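Local structure of KDGF (Halomonas sp., 5FQ0) at residues Q49-D54 with P84-H89; H28-M33 with S105-D110; G62-E67 with S98-L103. The protein probably acts in the breakdown of pectin and alginate, converting unsaturated uronates released from these polysaccharides into linear ketonised sugars with the help of a metal-binding cupin barrel. One frame throughout, in Å; residues are numbered along the deposited sequence.

Contact 1: residues Q49-D54 with P84-H89; sequences QHERHD and PHHTMH. With NI (nickel (II) ion), chain H.
The imidazole of His89 is met at its edge from two directions, by CD2 of His50 and, 3° out of its plane, by the carbonyl oxygen of Thr87. His89 ND1 donates to Thr87 O over 2.9 Å, which fixes the ring's rotation and turns NE2 to the nickel ion. The His50 side chain crosses that of His89 at about a right angle, their ring planes inclined at 51°, and both NE2 atoms bind Ni at 2.1 Å. The ring of His86 carries CA of Glu51 over one face, a CH-pi contact with CA 4.2 Å from the ring centroid, while His85 ND1 lies at its edge. Two of the three metal-binding histidines of a cupin lie here, His50 in the first conserved motif and His89 in the second, and His48 and Gln55 complete the protein's share of the nickel site. Residues 84-87 form a type II turn that docks on the other loop through its backbone. His86 N donates 2.7 Å to His50 O, approaching from above the carbonyl plane. One residue earlier, His85 N reaches the anti lone pair of Asp54 OD1 over 2.9 Å; Asp54 OD2 is taken up by a polar side chain of the neighbouring subunit. One water accepts from His50 N and donates to Thr87 O. Farther out, the Gln49 and Met88 side chains cross, with Gln49 CG 3.2 Å from Met88 SD.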
ATOM      1  N   GLN B  49     -11.116   8.186 -14.127  1.00 28.22           N
ATOM      2  CA  GLN B  49     -10.439   7.017 -14.700  1.00 29.24           C
ATOM      3  C   GLN B  49      -9.029   7.456 -14.932  1.00 26.52           C
ATOM      4  O   GLN B  49      -8.795   8.644 -15.188  1.00 28.29           O
ATOM      5  CB  GLN B  49     -10.941   6.761 -16.119  1.00 33.37           C
ATOM      6  CG  GLN B  49     -12.254   6.058 -16.259  1.00 40.42           C
ATOM      7  CD  GLN B  49     -12.448   5.508 -17.659  1.00 39.57           C
ATOM      8  OE1 GLN B  49     -11.706   5.860 -18.575  1.00 37.24           O
ATOM      9  NE2 GLN B  49     -13.428   4.611 -17.820  1.00 40.07           N
ATOM     10  N   HIS B  50      -8.090   6.518 -14.902  1.00 24.97           N
ATOM     11  CA  HIS B  50      -6.771   6.811 -15.418  1.00 26.20           C
ATOM     12  C   HIS B  50      -6.545   6.095 -16.742  1.00 25.80           C
ATOM     13  O   HIS B  50      -6.721   4.889 -16.827  1.00 26.34           O
ATOM     14  CB  HIS B  50      -5.699   6.464 -14.387  1.00 24.33           C
ATOM     15  CG  HIS B  50      -5.985   7.057 -13.049  1.00 23.57           C
ATOM     16  ND1 HIS B  50      -5.883   8.410 -12.805  1.00 23.77           N
ATOM     17  CD2 HIS B  50      -6.440   6.494 -11.904  1.00 22.16           C
ATOM     18  CE1 HIS B  50      -6.232   8.650 -11.552  1.00 22.60           C
ATOM     19  NE2 HIS B  50      -6.563   7.500 -10.984  1.00 21.11           N
ATOM     20  N   GLU B  51      -6.174   6.859 -17.764  1.00 27.52           N
ATOM     21  CA  GLU B  51      -5.814   6.301 -19.078  1.00 29.75           C
ATOM     22  C   GLU B  51      -4.611   5.355 -18.954  1.00 29.93           C
ATOM     23  O   GLU B  51      -4.572   4.301 -19.590  1.00 31.59           O
ATOM     24  CB  GLU B  51      -5.505   7.459 -20.042  1.00 34.91           C
ATOM     25  CG  GLU B  51      -4.763   7.095 -21.324  1.00 45.37           C
ATOM     26  CD  GLU B  51      -5.714   6.624 -22.406  1.00 55.09           C
ATOM     27  OE1 GLU B  51      -6.523   7.464 -22.857  1.00 63.03           O
ATOM     28  OE2 GLU B  51      -5.669   5.427 -22.798  1.00 57.61           O
ATOM     29  N   ARG B  52      -3.632   5.727 -18.126  1.00 28.20           N
ATOM     30  CA  ARG B  52      -2.329   5.046 -18.135  1.00 27.52           C
ATOM     31  C   ARG B  52      -1.902   4.355 -16.843  1.00 28.33           C
ATOM     32  O   ARG B  52      -0.825   3.734 -16.819  1.00 29.84           O
ATOM     33  CB  ARG B  52      -1.196   6.034 -18.510  1.00 27.26           C
ATOM     34  CG  ARG B  52      -1.249   6.624 -19.916  1.00 31.76           C
ATOM     35  CD  ARG B  52      -1.326   5.550 -21.007  1.00 29.70           C
ATOM     36  NE  ARG B  52      -0.167   4.661 -20.987  1.00 28.36           N
ATOM     37  CZ  ARG B  52       0.175   3.804 -21.960  1.00 27.22           C
ATOM     38  NH1 ARG B  52      -0.540   3.700 -23.073  1.00 25.01           N
ATOM     39  NH2 ARG B  52       1.247   3.023 -21.803  1.00 26.46           N
ATOM     40  N   HIS B  53      -2.652   4.518 -15.752  1.00 25.61           N
ATOM     41  CA  HIS B  53      -2.182   3.989 -14.449  1.00 23.57           C
ATOM     42  C   HIS B  53      -3.157   2.987 -13.826  1.00 22.03           C
ATOM     43  O   HIS B  53      -4.380   3.248 -13.775  1.00 22.50           O
ATOM     44  CB  HIS B  53      -1.966   5.158 -13.467  1.00 21.80           C
ATOM     45  CG  HIS B  53      -0.955   6.163 -13.921  1.00 23.66           C
ATOM     46  ND1 HIS B  53      -1.258   7.208 -14.772  1.00 23.64           N
ATOM     47  CD2 HIS B  53       0.355   6.304 -13.602  1.00 23.41           C
ATOM     48  CE1 HIS B  53      -0.182   7.942 -14.965  1.00 24.33           C
ATOM     49  NE2 HIS B  53       0.813   7.417 -14.264  1.00 25.48           N
ATOM     50  N   ASP B  54      -2.640   1.856 -13.339  1.00 20.77           N
ATOM     51  CA  ASP B  54      -3.442   0.983 -12.469  1.00 21.41           C
ATOM     52  C   ASP B  54      -3.375   1.611 -11.072  1.00 24.09           C
ATOM     53  O   ASP B  54      -2.394   2.279 -10.737  1.00 26.18           O
ATOM     54  CB  ASP B  54      -2.881  -0.454 -12.387  1.00 20.96           C
ATOM     55  CG  ASP B  54      -2.931  -1.204 -13.724  1.00 21.91           C
ATOM     56  OD1 ASP B  54      -3.862  -0.948 -14.530  1.00 20.27           O
ATOM     57  OD2 ASP B  54      -2.095  -2.109 -13.931  1.00 21.10           O
ATOM     58  N   PRO B  84      -8.040  -1.125 -12.378  1.00 21.03           N
ATOM     59  CA  PRO B  84      -7.095  -1.167 -13.518  1.00 21.55           C
ATOM     60  C   PRO B  84      -7.262   0.119 -14.344  1.00 22.12           C
ATOM     61  O   PRO B  84      -8.310   0.772 -14.237  1.00 23.59           O
ATOM     62  CB  PRO B  84      -7.541  -2.406 -14.335  1.00 21.33           C
ATOM     63  CG  PRO B  84      -8.468  -3.195 -13.440  1.00 22.47           C
ATOM     64  CD  PRO B  84      -9.006  -2.250 -12.374  1.00 20.37           C
ATOM     65  N   HIS B  85      -6.279   0.493 -15.156  1.00 22.85           N
ATOM     66  CA  HIS B  85      -6.444   1.694 -15.969  1.00 23.32           C
ATOM     67  C   HIS B  85      -7.742   1.608 -16.801  1.00 25.13           C
ATOM     68  O   HIS B  85      -8.222   0.498 -17.107  1.00 23.02           O
ATOM     69  CB  HIS B  85      -5.181   2.042 -16.810  1.00 22.64           C
ATOM     70  CG  HIS B  85      -4.673   0.935 -17.700  1.00 23.56           C
ATOM     71  ND1 HIS B  85      -5.380   0.458 -18.788  1.00 24.21           N
ATOM     72  CD2 HIS B  85      -3.493   0.263 -17.701  1.00 23.72           C
ATOM     73  CE1 HIS B  85      -4.664  -0.463 -19.412  1.00 23.66           C
ATOM     74  NE2 HIS B  85      -3.522  -0.615 -18.763  1.00 22.88           N
ATOM     75  N   HIS B  86      -8.335   2.767 -17.103  1.00 25.68           N
ATOM     76  CA  HIS B  86      -9.675   2.822 -17.721  1.00 30.04           C
ATOM     77  C   HIS B  86     -10.857   2.340 -16.857  1.00 31.66           C
ATOM     78  O   HIS B  86     -11.902   1.974 -17.417  1.00 31.42           O
ATOM     79  CB  HIS B  86      -9.698   2.071 -19.081  1.00 31.41           C
ATOM     80  CG  HIS B  86      -8.831   2.705 -20.107  1.00 31.89           C
ATOM     81  ND1 HIS B  86      -7.477   2.459 -20.184  1.00 33.25           N
ATOM     82  CD2 HIS B  86      -9.107   3.636 -21.054  1.00 32.34           C
ATOM     83  CE1 HIS B  86      -6.962   3.181 -21.164  1.00 35.42           C
ATOM     84  NE2 HIS B  86      -7.927   3.915 -21.695  1.00 33.96           N
ATOM     85  N   THR B  87     -10.695   2.294 -15.529  1.00 31.03           N
ATOM     86  CA  THR B  87     -11.793   1.892 -14.622  1.00 28.72           C
ATOM     87  C   THR B  87     -12.171   3.133 -13.787  1.00 30.44           C
ATOM     88  O   THR B  87     -11.310   3.779 -13.161  1.00 28.35           O
ATOM     89  CB  THR B  87     -11.456   0.666 -13.723  1.00 29.62           C
ATOM     90  OG1 THR B  87     -11.009  -0.422 -14.527  1.00 29.87           O
ATOM     91  CG2 THR B  87     -12.670   0.156 -12.922  1.00 28.65           C
ATOM     92  N   MET B  88     -13.450   3.487 -13.839  1.00 27.14           N
ATOM     93  CA  MET B  88     -13.989   4.601 -13.082  1.00 27.08           C
ATOM     94  C   MET B  88     -14.022   4.278 -11.611  1.00 25.00           C
ATOM     95  O   MET B  88     -14.502   3.219 -11.203  1.00 24.60           O
ATOM     96  CB  MET B  88     -15.431   4.905 -13.534  1.00 31.00           C
ATOM     97  CG  MET B  88     -15.522   5.594 -14.894  1.00 32.34           C
ATOM     98  SD  MET B  88     -14.835   7.262 -14.894  1.00 39.47           S
ATOM     99  CE  MET B  88     -15.760   7.903 -13.513  1.00 36.56           C
ATOM    100  N   HIS B  89     -13.549   5.209 -10.801  1.00 22.87           N
ATOM    101  CA  HIS B  89     -13.540   4.995  -9.373  1.00 22.31           C
ATOM    102  C   HIS B  89     -13.603   6.365  -8.714  1.00 23.45           C
ATOM    103  O   HIS B  89     -13.210   7.381  -9.311  1.00 25.63           O
ATOM    104  CB  HIS B  89     -12.281   4.198  -8.937  1.00 20.73           C
ATOM    105  CG  HIS B  89     -10.983   4.862  -9.296  1.00 20.96           C
ATOM    106  ND1 HIS B  89     -10.492   4.898 -10.590  1.00 20.82           N
ATOM    107  CD2 HIS B  89     -10.095   5.541  -8.538  1.00 19.70           C
ATOM    108  CE1 HIS B  89      -9.363   5.583 -10.611  1.00 21.87           C
ATOM    109  NE2 HIS B  89      -9.078   5.950  -9.370  1.00 20.74           N
TER
HETATM  110 NI    NI H1113      -7.598   7.428  -9.177  1.00 25.72          NI
HETATM  111  O   HOH W   1      -8.791   4.031 -13.995  1.00 21.67           O

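Contact 2: residues H28-M33 with S105-D110; sequences HTPDLM and SPRRDD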
ATOM      1  N   HIS B  28       8.497   6.077  -4.378  1.00 22.50           N
ATOM      2  CA  HIS B  28       8.215   5.710  -5.760  1.00 22.56           C
ATOM      3  C   HIS B  28       9.453   5.227  -6.486  1.00 24.01           C
ATOM      4  O   HIS B  28      10.559   5.543  -6.082  1.00 21.99           O
ATOM      5  CB  HIS B  28       7.599   6.883  -6.530  1.00 23.75           C
ATOM      6  CG  HIS B  28       8.386   8.153  -6.443  1.00 25.01           C
ATOM      7  ND1 HIS B  28       9.327   8.503  -7.385  1.00 25.73           N
ATOM      8  CD2 HIS B  28       8.375   9.154  -5.533  1.00 26.11           C
ATOM      9  CE1 HIS B  28       9.862   9.666  -7.062  1.00 25.20           C
ATOM     10  NE2 HIS B  28       9.294  10.089  -5.952  1.00 26.24           N
ATOM     11  N   THR B  29       9.240   4.401  -7.511  1.00 24.68           N
ATOM     12  CA  THR B  29      10.212   4.162  -8.549  1.00 25.36           C
ATOM     13  C   THR B  29       9.476   4.637  -9.805  1.00 26.25           C
ATOM     14  O   THR B  29       8.308   5.054  -9.708  1.00 24.97           O
ATOM     15  CB  THR B  29      10.548   2.659  -8.699  1.00 25.25           C
ATOM     16  OG1 THR B  29       9.413   1.977  -9.226  1.00 25.99           O
ATOM     17  CG2 THR B  29      10.971   2.032  -7.346  1.00 25.33           C
ATOM     18  N   PRO B  30      10.122   4.562 -10.988  1.00 24.71           N
ATOM     19  CA  PRO B  30       9.350   4.854 -12.191  1.00 23.91           C
ATOM     20  C   PRO B  30       8.148   3.956 -12.425  1.00 24.32           C
ATOM     21  O   PRO B  30       7.195   4.366 -13.094  1.00 23.65           O
ATOM     22  CB  PRO B  30      10.381   4.648 -13.318  1.00 25.87           C
ATOM     23  CG  PRO B  30      11.708   4.992 -12.656  1.00 26.51           C
ATOM     24  CD  PRO B  30      11.554   4.360 -11.288  1.00 23.97           C
ATOM     25  N   ASP B  31       8.170   2.731 -11.918  1.00 24.09           N
ATOM     26  CA  ASP B  31       7.050   1.821 -12.169  1.00 26.16           C
ATOM     27  C   ASP B  31       6.098   1.648 -10.992  1.00 25.71           C
ATOM     28  O   ASP B  31       5.142   0.874 -11.114  1.00 24.44           O
ATOM     29  CB  ASP B  31       7.520   0.410 -12.534  1.00 29.38           C
ATOM     30  CG  ASP B  31       8.492   0.387 -13.708  1.00 35.46           C
ATOM     31  OD1 ASP B  31       8.410   1.295 -14.555  1.00 37.78           O
ATOM     32  OD2 ASP B  31       9.330  -0.557 -13.763  1.00 34.79           O
ATOM     33  N   LEU B  32       6.375   2.291  -9.849  1.00 23.24           N
ATOM     34  CA  LEU B  32       5.595   2.005  -8.649  1.00 21.91           C
ATOM     35  C   LEU B  32       5.619   3.195  -7.719  1.00 22.05           C
ATOM     36  O   LEU B  32       6.655   3.802  -7.513  1.00 20.55           O
ATOM     37  CB  LEU B  32       6.190   0.784  -7.918  1.00 22.08           C
ATOM     38  CG  LEU B  32       5.431   0.149  -6.753  1.00 22.23           C
ATOM     39  CD1 LEU B  32       4.042  -0.285  -7.189  1.00 20.17           C
ATOM     40  CD2 LEU B  32       6.230  -1.014  -6.162  1.00 20.13           C
ATOM     41  N   MET B  33       4.469   3.517  -7.136  1.00 21.67           N
ATOM     42  CA  MET B  33       4.363   4.671  -6.260  1.00 22.15           C
ATOM     43  C   MET B  33       3.304   4.417  -5.178  1.00 23.32           C
ATOM     44  O   MET B  33       2.273   3.763  -5.441  1.00 22.43           O
ATOM     45  CB  MET B  33       3.995   5.908  -7.093  1.00 24.79           C
ATOM     46  CG  MET B  33       3.752   7.193  -6.292  1.00 27.60           C
ATOM     47  SD  MET B  33       3.334   8.645  -7.302  1.00 32.00           S
ATOM     48  CE  MET B  33       4.742   9.708  -7.149  1.00 31.77           C
ATOM     49  N   SER B 105       0.818   2.044 -10.662  1.00 25.02           N
ATOM     50  CA  SER B 105       1.831   1.615 -11.611  1.00 23.68           C
ATOM     51  C   SER B 105       1.361   2.130 -12.978  1.00 25.19           C
ATOM     52  O   SER B 105       0.204   1.907 -13.342  1.00 23.69           O
ATOM     53  CB  SER B 105       1.968   0.103 -11.644  1.00 23.07           C
ATOM     54  OG  SER B 105       2.973  -0.257 -12.597  1.00 21.14           O
ATOM     55  N   PRO B 106       2.210   2.865 -13.705  1.00 25.49           N
ATOM     56  CA  PRO B 106       3.522   3.288 -13.221  1.00 25.15           C
ATOM     57  C   PRO B 106       3.360   4.414 -12.213  1.00 25.75           C
ATOM     58  O   PRO B 106       2.265   4.623 -11.683  1.00 24.58           O
ATOM     59  CB  PRO B 106       4.222   3.795 -14.504  1.00 25.11           C
ATOM     60  CG  PRO B 106       3.105   4.247 -15.382  1.00 23.26           C
ATOM     61  CD  PRO B 106       1.993   3.248 -15.119  1.00 24.79           C
ATOM     62  N   ARG B 107       4.429   5.122 -11.908  1.00 25.27           N
ATOM     63  CA  ARG B 107       4.291   6.164 -10.910  1.00 26.23           C
ATOM     64  C   ARG B 107       3.547   7.343 -11.549  1.00 26.81           C
ATOM     65  O   ARG B 107       3.555   7.471 -12.785  1.00 23.08           O
ATOM     66  CB  ARG B 107       5.649   6.576 -10.356  1.00 27.93           C
ATOM     67  CG  ARG B 107       6.387   7.578 -11.180  1.00 26.85           C
ATOM     68  CD  ARG B 107       7.490   8.278 -10.394  1.00 27.05           C
ATOM     69  NE  ARG B 107       8.480   8.663 -11.379  1.00 27.85           N
ATOM     70  CZ  ARG B 107       9.799   8.463 -11.272  1.00 30.99           C
ATOM     71  NH1 ARG B 107      10.363   7.959 -10.166  1.00 30.54           N
ATOM     72  NH2 ARG B 107      10.560   8.786 -12.283  1.00 28.63           N
ATOM     73  N   ARG B 108       2.899   8.174 -10.716  1.00 22.81           N
ATOM     74  CA  ARG B 108       2.136   9.315 -11.177  1.00 24.16           C
ATOM     75  C   ARG B 108       3.074  10.529 -11.229  1.00 26.63           C
ATOM     76  O   ARG B 108       3.269  11.181 -10.221  1.00 27.41           O
ATOM     77  CB  ARG B 108       0.965   9.587 -10.228  1.00 23.22           C
ATOM     78  CG  ARG B 108      -0.139   8.521 -10.285  1.00 24.38           C
ATOM     79  CD  ARG B 108      -1.092   8.823 -11.435  1.00 27.28           C
ATOM     80  NE  ARG B 108      -1.607  10.187 -11.277  1.00 26.06           N
ATOM     81  CZ  ARG B 108      -2.722  10.497 -10.609  1.00 27.37           C
ATOM     82  NH1 ARG B 108      -3.467   9.533 -10.031  1.00 23.82           N
ATOM     83  NH2 ARG B 108      -3.084  11.779 -10.508  1.00 24.76           N
ATOM     84  N   ASP B 109       3.699  10.781 -12.386  1.00 28.93           N
ATOM     85  CA  ASP B 109       4.657  11.909 -12.508  1.00 33.43           C
ATOM     86  C   ASP B 109       3.991  13.260 -12.278  1.00 33.63           C
ATOM     87  O   ASP B 109       4.640  14.200 -11.808  1.00 34.48           O
ATOM     88  CB  ASP B 109       5.431  11.881 -13.839  1.00 33.97           C
ATOM     89  CG  ASP B 109       6.301  10.654 -13.976  1.00 34.50           C
ATOM     90  OD1 ASP B 109       6.873  10.203 -12.978  1.00 35.58           O
ATOM     91  OD2 ASP B 109       6.414  10.112 -15.083  1.00 38.15           O
ATOM     92  N   ASP B 110       2.689  13.351 -12.557  1.00 33.58           N
ATOM     93  CA  ASP B 110       1.948  14.604 -12.310  1.00 38.00           C
ATOM     94  C   ASP B 110       1.861  14.995 -10.840  1.00 37.02           C
ATOM     95  O   ASP B 110       1.543  16.119 -10.539  1.00 41.01           O
ATOM     96  CB  ASP B 110       0.532  14.526 -12.880  1.00 36.14           C
ATOM     97  CG  ASP B 110      -0.265  13.397 -12.262  1.00 36.26           C
ATOM     98  OD1 ASP B 110       0.068  12.234 -12.541  1.00 34.30           O
ATOM     99  OD2 ASP B 110      -1.214  13.669 -11.498  1.00 36.56           O
TER
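Arg107 takes the crowded first rotamer, CG lying between the backbone N and the carbonyl carbon (chi1 83°), and then runs extended to NE alongside the backbone of Thr29 and Pro30. This lays its guanidinium over CA of Pro30, which sits 3.7 Å above the plane of the group and over its centre. His28, also in the crowded position, turns ND1 to the arginine, and Arg107 NH1 donates to it over 3.0 Å. NH1 lies close to the imidazole plane, although the two flat groups stand 81° apart. NE of Arg107 forms a salt bridge with Asp109 OD1, 2.7 Å. The 28-33 segment is the turn of a hairpin joining strands 21-29 and 32-39 of the larger cupin sheet, and the tail leaving strand 98-105 folds across it after a cis peptide bond before Pro106. Arg107 N donates 3.1 Å to Pro30 O, nearly straight. Ser105 OG, anti to its own backbone N (chi1 180°), reaches Asp31 O in the carbonyl plane, while a polar side chain of the neighbouring subunit also bonds this hydroxyl. Met33 extends from the sheet with CG anti to its N, and its SD accepts a weak bond from Arg108 N, 3.5 Å. Arg108, bent at chi2 and chi3, grips Asp110 side-on, NE to OD1 and NH2 to OD2, each carboxylate oxygen using its syn lone pair; NH2 also meets a bound citrate.

Contact 3: residues G62-E67 with S98-L103; sequences GAFEVE and SLVIDL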
ATOM      1  N   GLY B  62     -10.118   5.121   9.420  1.00 24.30           N
ATOM      2  CA  GLY B  62     -11.440   5.685   9.121  1.00 24.61           C
ATOM      3  C   GLY B  62     -12.201   4.713   8.231  1.00 25.45           C
ATOM      4  O   GLY B  62     -12.113   3.507   8.426  1.00 26.75           O
ATOM      5  N   ALA B  63     -12.906   5.257   7.232  1.00 25.68           N
ATOM      6  CA  ALA B  63     -13.806   4.506   6.365  1.00 24.12           C
ATOM      7  C   ALA B  63     -14.154   5.371   5.168  1.00 22.73           C
ATOM      8  O   ALA B  63     -14.145   6.617   5.256  1.00 24.77           O
ATOM      9  CB  ALA B  63     -15.073   4.084   7.119  1.00 25.22           C
ATOM     10  N   PHE B  64     -14.403   4.701   4.044  1.00 22.25           N
ATOM     11  CA  PHE B  64     -14.785   5.342   2.773  1.00 22.23           C
ATOM     12  C   PHE B  64     -15.934   4.581   2.132  1.00 24.17           C
ATOM     13  O   PHE B  64     -15.977   3.338   2.212  1.00 22.43           O
ATOM     14  CB  PHE B  64     -13.631   5.255   1.756  1.00 21.41           C
ATOM     15  CG  PHE B  64     -12.410   6.029   2.149  1.00 19.32           C
ATOM     16  CD1 PHE B  64     -11.462   5.485   3.027  1.00 18.82           C
ATOM     17  CD2 PHE B  64     -12.206   7.301   1.649  1.00 17.39           C
ATOM     18  CE1 PHE B  64     -10.326   6.228   3.384  1.00 17.73           C
ATOM     19  CE2 PHE B  64     -11.084   8.043   1.999  1.00 18.26           C
ATOM     20  CZ  PHE B  64     -10.131   7.507   2.845  1.00 17.68           C
ATOM     21  N   GLU B  65     -16.828   5.301   1.452  1.00 24.78           N
ATOM     22  CA  GLU B  65     -17.642   4.612   0.460  1.00 25.28           C
ATOM     23  C   GLU B  65     -16.927   4.755  -0.874  1.00 23.61           C
ATOM     24  O   GLU B  65     -16.678   5.872  -1.351  1.00 25.39           O
ATOM     25  CB  GLU B  65     -19.074   5.117   0.344  1.00 26.76           C
ATOM     26  CG  GLU B  65     -19.667   4.500  -0.923  1.00 30.82           C
ATOM     27  CD  GLU B  65     -21.175   4.531  -1.046  1.00 36.39           C
ATOM     28  OE1 GLU B  65     -21.840   3.652  -0.445  1.00 40.10           O
ATOM     29  OE2 GLU B  65     -21.687   5.388  -1.798  1.00 37.04           O
ATOM     30  N   VAL B  66     -16.569   3.630  -1.463  1.00 21.86           N
ATOM     31  CA  VAL B  66     -15.809   3.646  -2.704  1.00 24.56           C
ATOM     32  C   VAL B  66     -16.736   3.179  -3.817  1.00 25.32           C
ATOM     33  O   VAL B  66     -17.501   2.201  -3.648  1.00 24.69           O
ATOM     34  CB  VAL B  66     -14.552   2.755  -2.624  1.00 25.66           C
ATOM     35  CG1 VAL B  66     -13.981   2.489  -4.019  1.00 26.20           C
ATOM     36  CG2 VAL B  66     -13.491   3.410  -1.734  1.00 26.53           C
ATOM     37  N   GLU B  67     -16.662   3.897  -4.930  1.00 25.27           N
ATOM     38  CA  GLU B  67     -17.402   3.562  -6.134  1.00 28.52           C
ATOM     39  C   GLU B  67     -16.467   3.049  -7.213  1.00 28.71           C
ATOM     40  O   GLU B  67     -15.506   3.735  -7.582  1.00 29.80           O
ATOM     41  CB  GLU B  67     -18.151   4.788  -6.644  1.00 30.01           C
ATOM     42  CG  GLU B  67     -18.923   4.504  -7.912  1.00 35.76           C
ATOM     43  CD  GLU B  67     -19.631   5.734  -8.445  1.00 42.37           C
ATOM     44  OE1 GLU B  67     -19.175   6.871  -8.187  1.00 40.12           O
ATOM     45  OE2 GLU B  67     -20.659   5.542  -9.120  1.00 47.46           O
ATOM     46  N   SER B  98      -9.794  10.105   7.671  1.00 21.20           N
ATOM     47  CA  SER B  98      -9.803   8.791   7.044  1.00 21.06           C
ATOM     48  C   SER B  98      -8.540   8.702   6.140  1.00 21.02           C
ATOM     49  O   SER B  98      -8.250   9.638   5.394  1.00 20.23           O
ATOM     50  CB  SER B  98     -11.067   8.587   6.217  1.00 21.88           C
ATOM     51  OG  SER B  98     -12.193   8.482   7.070  1.00 24.49           O
ATOM     52  N   LEU B  99      -7.794   7.601   6.234  1.00 20.10           N
ATOM     53  CA  LEU B  99      -6.535   7.468   5.481  1.00 20.27           C
ATOM     54  C   LEU B  99      -6.606   6.339   4.480  1.00 19.46           C
ATOM     55  O   LEU B  99      -7.039   5.241   4.815  1.00 19.37           O
ATOM     56  CB  LEU B  99      -5.354   7.201   6.443  1.00 21.27           C
ATOM     57  CG  LEU B  99      -5.073   8.244   7.530  1.00 20.98           C
ATOM     58  CD1 LEU B  99      -3.936   7.747   8.453  1.00 23.44           C
ATOM     59  CD2 LEU B  99      -4.672   9.535   6.871  1.00 21.52           C
ATOM     60  N   VAL B 100      -6.180   6.611   3.249  1.00 19.44           N
ATOM     61  CA  VAL B 100      -6.088   5.554   2.234  1.00 18.41           C
ATOM     62  C   VAL B 100      -4.682   5.644   1.610  1.00 19.76           C
ATOM     63  O   VAL B 100      -4.159   6.733   1.348  1.00 20.20           O
ATOM     64  CB  VAL B 100      -7.254   5.630   1.188  1.00 18.02           C
ATOM     65  CG1 VAL B 100      -7.312   7.003   0.485  1.00 16.71           C
ATOM     66  CG2 VAL B 100      -7.207   4.474   0.171  1.00 17.04           C
ATOM     67  N   ILE B 101      -4.070   4.494   1.393  1.00 20.50           N
ATOM     68  CA  ILE B 101      -2.808   4.454   0.660  1.00 22.37           C
ATOM     69  C   ILE B 101      -3.190   4.205  -0.794  1.00 21.40           C
ATOM     70  O   ILE B 101      -3.706   3.109  -1.120  1.00 19.34           O
ATOM     71  CB  ILE B 101      -1.869   3.336   1.186  1.00 22.53           C
ATOM     72  CG1 ILE B 101      -1.781   3.353   2.701  1.00 26.17           C
ATOM     73  CG2 ILE B 101      -0.466   3.546   0.650  1.00 24.64           C
ATOM     74  CD1 ILE B 101      -1.387   4.702   3.283  1.00 27.94           C
ATOM     75  N   ASP B 102      -3.013   5.214  -1.650  1.00 19.96           N
ATOM     76  CA  ASP B 102      -3.189   4.990  -3.079  1.00 21.12           C
ATOM     77  C   ASP B 102      -1.878   4.472  -3.664  1.00 21.34           C
ATOM     78  O   ASP B 102      -0.831   5.103  -3.487  1.00 19.88           O
ATOM     79  CB  ASP B 102      -3.597   6.272  -3.802  1.00 21.90           C
ATOM     80  CG  ASP B 102      -5.041   6.623  -3.574  1.00 22.98           C
ATOM     81  OD1 ASP B 102      -5.865   5.697  -3.386  1.00 20.32           O
ATOM     82  OD2 ASP B 102      -5.329   7.828  -3.628  1.00 25.40           O
ATOM     83  N   LEU B 103      -1.959   3.330  -4.353  1.00 22.05           N
ATOM     84  CA  LEU B 103      -0.812   2.667  -4.991  1.00 23.32           C
ATOM     85  C   LEU B 103      -0.985   2.706  -6.513  1.00 24.58           C
ATOM     86  O   LEU B 103      -2.082   2.451  -7.009  1.00 22.87           O
ATOM     87  CB  LEU B 103      -0.732   1.207  -4.508  1.00 23.53           C
ATOM     88  CG  LEU B 103      -1.127   1.125  -3.022  1.00 25.90           C
ATOM     89  CD1 LEU B 103      -1.420  -0.296  -2.626  1.00 26.10           C
ATOM     90  CD2 LEU B 103      -0.014   1.712  -2.151  1.00 27.65           C
TER
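Across the interior of the cupin beta-barrel, strand 64-67 of the smaller sheet faces strand 98-103 of the larger one, their axes 9.8 Å apart at closest and 41° from parallel. The gap is bridged mainly by Phe64, whose first torsion sets CG beside the backbone N (chi1 -65°) and sends the ring tip-first at the opposite strand. Its CZ enters between two side chains, touching CB of Ser98 and, at 3.7 Å, CG1 of Val100. Val100 holds CG1 in the crowded position between its backbone N and carbonyl carbon, which turns this methyl to the end of the ring. At the ring's edge, near its plane, CE1 lies 3.7 Å from Leu99 O. Phe39 packs edge-to-face with the same ring within the buried core. Ser98 does double duty: its CB supports the ring, while its hydroxyl serves the chain just before Phe64. That OG bonds Glu95 O, its stronger partner, and lies 3.5 Å from CA of Gly62, which has a positive phi where the chain turns into Ala63. The approach of Ala63 is straight but long, its N donating weakly to Ser98 OG over 3.3 Å.

Along the chain the six segments run 28-33, 49-54, 62-67, 84-89, 98-103 and 105-110, so contact 2 encloses the other two, whose own segments alternate. Contacts 1 and 2 lie at one end of the barrel with centres about 14 Å apart, and they touch through the backbone pair Asp54 and Ser105 and through Arg108 beside His50. Contact 3 lies deeper, its centre about 17 Å from that of contact 1 and 19 Å from that of contact 2. It shares the larger sheet with contact 2 through neighbouring strands 32-39 and 98-105. The barrel core thus lies below a nickel-bearing mouth, beside which the C-terminal tail brings Arg108 close to the metal.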